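Hemerythrin-like domain-containing protein (Streptococcus mutans, PDB 2QKP) is of unknown function, but its C-terminal part, the piece crystallised here, is a PAS domain that probably serves in sensing or signalling. Local coordinates at the interface of chains A and B. Sequence-based numbering; all coordinates share one arbitrary frame. Chains: chain A/B, Uncharacterized protein.

Contact 1: the interface of chains A and B. Residues chain A 8, 15-16, 20; chain B 34, 42-43.
The short strand A:14-16 and the start of helix A:18-27 meet the PAS-domain strands B:31-36 and B:41-44. The backbone of A:Tyr15 meets both the backbone and the side chain of B:Gln42. The backbone N of A:Tyr15 gives a hydrogen bond to B:Gln42 O (2.9 Å). The side-chain amide of B:Gln42 returns one, from NE2 to A:Tyr15 O (2.7 Å). That donor lies above the carbonyl plane of A:Tyr15, although the oxygen sits in the amide plane of B:Gln42. The same NE2 also donates to A:Gln20 OE1 (3.1 Å), and this bond is nearly straight at 173°. A:Gln20 answers with NE2 to B:Gln42 OE1 (3.2 Å), in the carbonyl plane and on a lone pair. The two side chains come from opposite directions and exchange bonds, amide to amide. The pair is twisted, with planes 38° apart, and B:Gln42 OE1 lies out of the amide plane of A:Gln20. A:Gln20 OE1 takes a second bond from A:Gln8 NE2 (2.9 Å). The two donors approach it from opposite faces of its plane. A:Gln8 thus probably helps to fix the rotation of the A:Gln20 amide. Beside the polar pair lies an apolar patch. A:Leu16 sets CD1 over the centre of the B:Tyr43 ring, 3.7 Å from its centroid. Its other methyl, CD2, meets B:Phe34 CD2 at 3.8 Å. With its CG nearly opposite the backbone N (chi1 162°), B:Tyr43 presents this ring face to the leucine. The site joins the N-terminal segment and the start of helix A:18-27 to strands B:31-36 and B:41-44, and probably helps hold the two-fold dimer of the crystal together.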
loop_
_atom_site.group_PDB
_atom_site.type_symbol
_atom_site.label_atom_id
_atom_site.label_comp_id
_atom_site.label_asym_id
_atom_site.label_seq_id
_atom_site.Cartn_x
_atom_site.Cartn_y
_atom_site.Cartn_z
ATOM N N GLN A 8 8.378 -18.625 2.193
ATOM C CA GLN A 8 7.210 -18.203 1.366
ATOM C C GLN A 8 5.922 -18.814 1.838
ATOM O O GLN A 8 5.898 -19.967 2.304
ATOM C CB GLN A 8 7.420 -18.581 -0.103
ATOM C CG GLN A 8 8.617 -17.915 -0.728
ATOM C CD GLN A 8 8.586 -16.445 -0.553
ATOM O OE1 GLN A 8 7.579 -15.804 -0.850
ATOM N NE2 GLN A 8 9.682 -15.876 -0.062
ATOM N N TYR A 15 2.610 -15.465 -3.566
ATOM C CA TYR A 15 3.398 -15.815 -2.386
ATOM C C TYR A 15 4.317 -14.721 -1.909
ATOM O O TYR A 15 4.944 -14.048 -2.709
ATOM C CB TYR A 15 4.258 -17.048 -2.689
ATOM C CG TYR A 15 3.416 -18.265 -2.892
ATOM C CD1 TYR A 15 2.950 -18.612 -4.159
ATOM C CD2 TYR A 15 3.069 -19.062 -1.811
ATOM C CE1 TYR A 15 2.144 -19.737 -4.334
ATOM C CE2 TYR A 15 2.274 -20.177 -1.976
ATOM C CZ TYR A 15 1.813 -20.499 -3.230
ATOM O OH TYR A 15 1.025 -21.610 -3.372
ATOM N N LEU A 16 4.427 -14.583 -0.587
ATOM C CA LEU A 16 5.428 -13.702 0.034
ATOM C C LEU A 16 5.841 -14.366 1.332
ATOM O O LEU A 16 5.055 -15.108 1.919
ATOM C CB LEU A 16 4.838 -12.341 0.415
ATOM C CG LEU A 16 4.357 -11.444 -0.735
ATOM C CD1 LEU A 16 3.597 -10.264 -0.160
ATOM C CD2 LEU A 16 5.519 -10.948 -1.577
ATOM N N GLN A 20 9.167 -10.300 3.390
ATOM C CA GLN A 20 8.871 -9.596 2.127
ATOM C C GLN A 20 7.592 -8.741 2.209
ATOM O O GLN A 20 7.567 -7.631 1.661
ATOM C CB GLN A 20 8.753 -10.557 0.969
ATOM C CG GLN A 20 10.133 -11.106 0.512
ATOM C CD GLN A 20 9.968 -12.254 -0.429
ATOM O OE1 GLN A 20 9.003 -13.024 -0.330
ATOM N NE2 GLN A 20 10.917 -12.385 -1.382
ATOM N N PHE B 34 5.027 -7.887 -7.057
ATOM C CA PHE B 34 6.370 -8.005 -6.549
ATOM C C PHE B 34 7.123 -9.070 -7.338
ATOM O O PHE B 34 6.627 -10.180 -7.504
ATOM C CB PHE B 34 6.330 -8.388 -5.062
ATOM C CG PHE B 34 7.683 -8.645 -4.490
ATOM C CD1 PHE B 34 8.576 -7.596 -4.312
ATOM C CD2 PHE B 34 8.066 -9.926 -4.146
ATOM C CE1 PHE B 34 9.869 -7.827 -3.794
ATOM C CE2 PHE B 34 9.350 -10.168 -3.620
ATOM C CZ PHE B 34 10.229 -9.125 -3.457
ATOM N N GLN B 42 6.420 -13.066 -8.179
ATOM C CA GLN B 42 6.026 -13.843 -7.005
ATOM C C GLN B 42 4.575 -13.619 -6.547
ATOM O O GLN B 42 3.918 -14.510 -6.006
ATOM C CB GLN B 42 6.929 -13.476 -5.836
ATOM C CG GLN B 42 7.858 -14.547 -5.337
ATOM C CD GLN B 42 8.497 -14.124 -4.029
ATOM O OE1 GLN B 42 9.707 -13.908 -3.964
ATOM N NE2 GLN B 42 7.665 -13.941 -2.983
ATOM N N TYR B 43 4.091 -12.416 -6.776
ATOM C CA TYR B 43 2.930 -11.948 -6.006
ATOM C C TYR B 43 2.262 -10.788 -6.705
ATOM O O TYR B 43 2.930 -9.880 -7.216
ATOM C CB TYR B 43 3.439 -11.493 -4.633
ATOM C CG TYR B 43 2.467 -10.596 -3.871
ATOM C CD1 TYR B 43 1.417 -11.157 -3.162
ATOM C CD2 TYR B 43 2.614 -9.198 -3.897
ATOM C CE1 TYR B 43 0.489 -10.344 -2.456
ATOM C CE2 TYR B 43 1.686 -8.367 -3.191
ATOM C CZ TYR B 43 0.653 -8.968 -2.479
ATOM O OH TYR B 43 -0.291 -8.200 -1.788
#

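Contact 2: the interface of chains A and B. Residues chain A 5, 18, 22; chain B 9-12.
A:Arg5 reaches across to strand B:9-11 with its guanidinium edge towards the backbone. NH1 donates to B:Pro10 O at 2.7 Å, on a lone pair and in the carbonyl plane. NH2 adds a weak bond to the same oxygen. The arginine chain bends at chi3, which brings the guanidinium to this carbonyl. One guanidinium face is covered from its own chain by A:Val18 CG1, 3.4 Å above the plane. The flat group is thus backed by a methyl and bonded along its edge. A water bridges A:Arg5 NH1 (3.2 Å) to the side-chain oxygen OE1 of B:Gln9 (2.7 Å). The side chains of A:Arg5 and B:Gln9 run past each other in opposite directions, with their flat ends almost perpendicular (82°). A:Val18 divides its methyls between two partners. CG1 touches the far end of the B:Phe11 ring, at CZ (3.7 Å), while CG2 packs against the amide of B:Gln9. One helical turn on, A:Asn22 swings its amide away from its own backbone N (chi1 -173°), and the turn about chi2 then points OD1 at the backbone N of B:Gly12. That N donates to OD1 at 2.8 Å from 25° off the carbonyl plane. A:Asn22 CB also lies 3.9 Å from B:Phe11 CD1. The ring is therefore lined by A:Val18 and A:Asn22 of one helix. The site fastens helix A:18-27 and the N-terminal segment to the partner's N-terminal strand, and probably supports pairing of the two domains.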
loop_
_atom_site.group_PDB
_atom_site.type_symbol
_atom_site.label_atom_id
_atom_site.label_comp_id
_atom_site.label_asym_id
_atom_site.label_seq_id
_atom_site.Cartn_x
_atom_site.Cartn_y
_atom_site.Cartn_z
ATOM N N ARG A 5 9.890 -16.430 9.474
ATOM C CA ARG A 5 9.565 -15.151 8.846
ATOM C C ARG A 5 10.045 -15.047 7.426
ATOM O O ARG A 5 9.633 -14.128 6.707
ATOM C CB ARG A 5 10.173 -14.015 9.659
ATOM C CG ARG A 5 9.469 -13.808 10.971
ATOM C CD ARG A 5 10.076 -12.599 11.703
ATOM N NE ARG A 5 9.999 -11.338 10.953
ATOM C CZ ARG A 5 9.019 -10.426 11.087
ATOM N NH1 ARG A 5 8.011 -10.632 11.922
ATOM N NH2 ARG A 5 9.068 -9.289 10.381
ATOM N N VAL A 18 6.762 -13.298 5.345
ATOM C CA VAL A 18 6.500 -12.197 6.244
ATOM C C VAL A 18 7.552 -11.082 6.065
ATOM O O VAL A 18 7.192 -9.899 5.979
ATOM C CB VAL A 18 6.503 -12.683 7.738
ATOM C CG1 VAL A 18 6.654 -11.484 8.695
ATOM C CG2 VAL A 18 5.230 -13.446 8.045
ATOM N N ASN A 22 6.428 -7.394 4.906
ATOM C CA ASN A 22 6.869 -6.243 5.699
ATOM C C ASN A 22 7.669 -5.240 4.866
ATOM O O ASN A 22 7.416 -4.034 4.946
ATOM C CB ASN A 22 7.691 -6.706 6.938
ATOM C CG ASN A 22 8.017 -5.544 7.870
ATOM O OD1 ASN A 22 7.117 -4.851 8.304
ATOM N ND2 ASN A 22 9.315 -5.311 8.146
ATOM N N GLN B 9 2.693 -10.994 14.754
ATOM C CA GLN B 9 4.133 -10.963 14.478
ATOM C C GLN B 9 4.578 -9.522 14.296
ATOM O O GLN B 9 3.778 -8.688 13.846
ATOM C CB GLN B 9 4.434 -11.705 13.172
ATOM C CG GLN B 9 3.894 -13.101 13.147
ATOM C CD GLN B 9 4.443 -13.889 12.001
ATOM O OE1 GLN B 9 5.663 -13.914 11.749
ATOM N NE2 GLN B 9 3.557 -14.534 11.282
ATOM N N PRO B 10 5.847 -9.211 14.603
ATOM C CA PRO B 10 6.328 -7.859 14.325
ATOM C C PRO B 10 6.227 -7.492 12.842
ATOM O O PRO B 10 6.650 -8.259 11.967
ATOM C CB PRO B 10 7.809 -7.899 14.755
ATOM C CG PRO B 10 7.829 -9.006 15.799
ATOM C CD PRO B 10 6.879 -10.039 15.259
ATOM N N PHE B 11 5.628 -6.337 12.590
ATOM C CA PHE B 11 5.549 -5.743 11.255
ATOM C C PHE B 11 5.744 -4.254 11.491
ATOM O O PHE B 11 5.070 -3.695 12.339
ATOM C CB PHE B 11 4.144 -5.944 10.678
ATOM C CG PHE B 11 3.974 -7.176 9.828
ATOM C CD1 PHE B 11 4.118 -7.104 8.446
ATOM C CD2 PHE B 11 3.595 -8.369 10.397
ATOM C CE1 PHE B 11 3.920 -8.255 7.638
ATOM C CE2 PHE B 11 3.366 -9.499 9.610
ATOM C CZ PHE B 11 3.558 -9.427 8.219
ATOM N N GLY B 12 6.612 -3.599 10.720
ATOM C CA GLY B 12 6.785 -2.148 10.855
ATOM C C GLY B 12 7.042 -1.712 12.282
ATOM O O GLY B 12 7.908 -2.275 12.968
HETATM O O HOH W 1 7.357 -13.210 13.674
#

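The C-alpha centres of contact 1 and contact 2 lie about 14 Å apart. In chain A both draw on the N-terminal segment and helix 18-27. A:Gln20 serves contact 1, while A:Val18 and A:Asn22 serve contact 2. In chain B they differ: contact 1 uses strands 31-36 and 41-44, and contact 2 uses strand 9-11 with the glycine that follows. The helix of one chain therefore packs between two parts of the other. Two-fold symmetry repeats both contacts with the chains exchanged. This reciprocal packing fits a PAS dimer, although the crystal alone does not show that it forms in the cell.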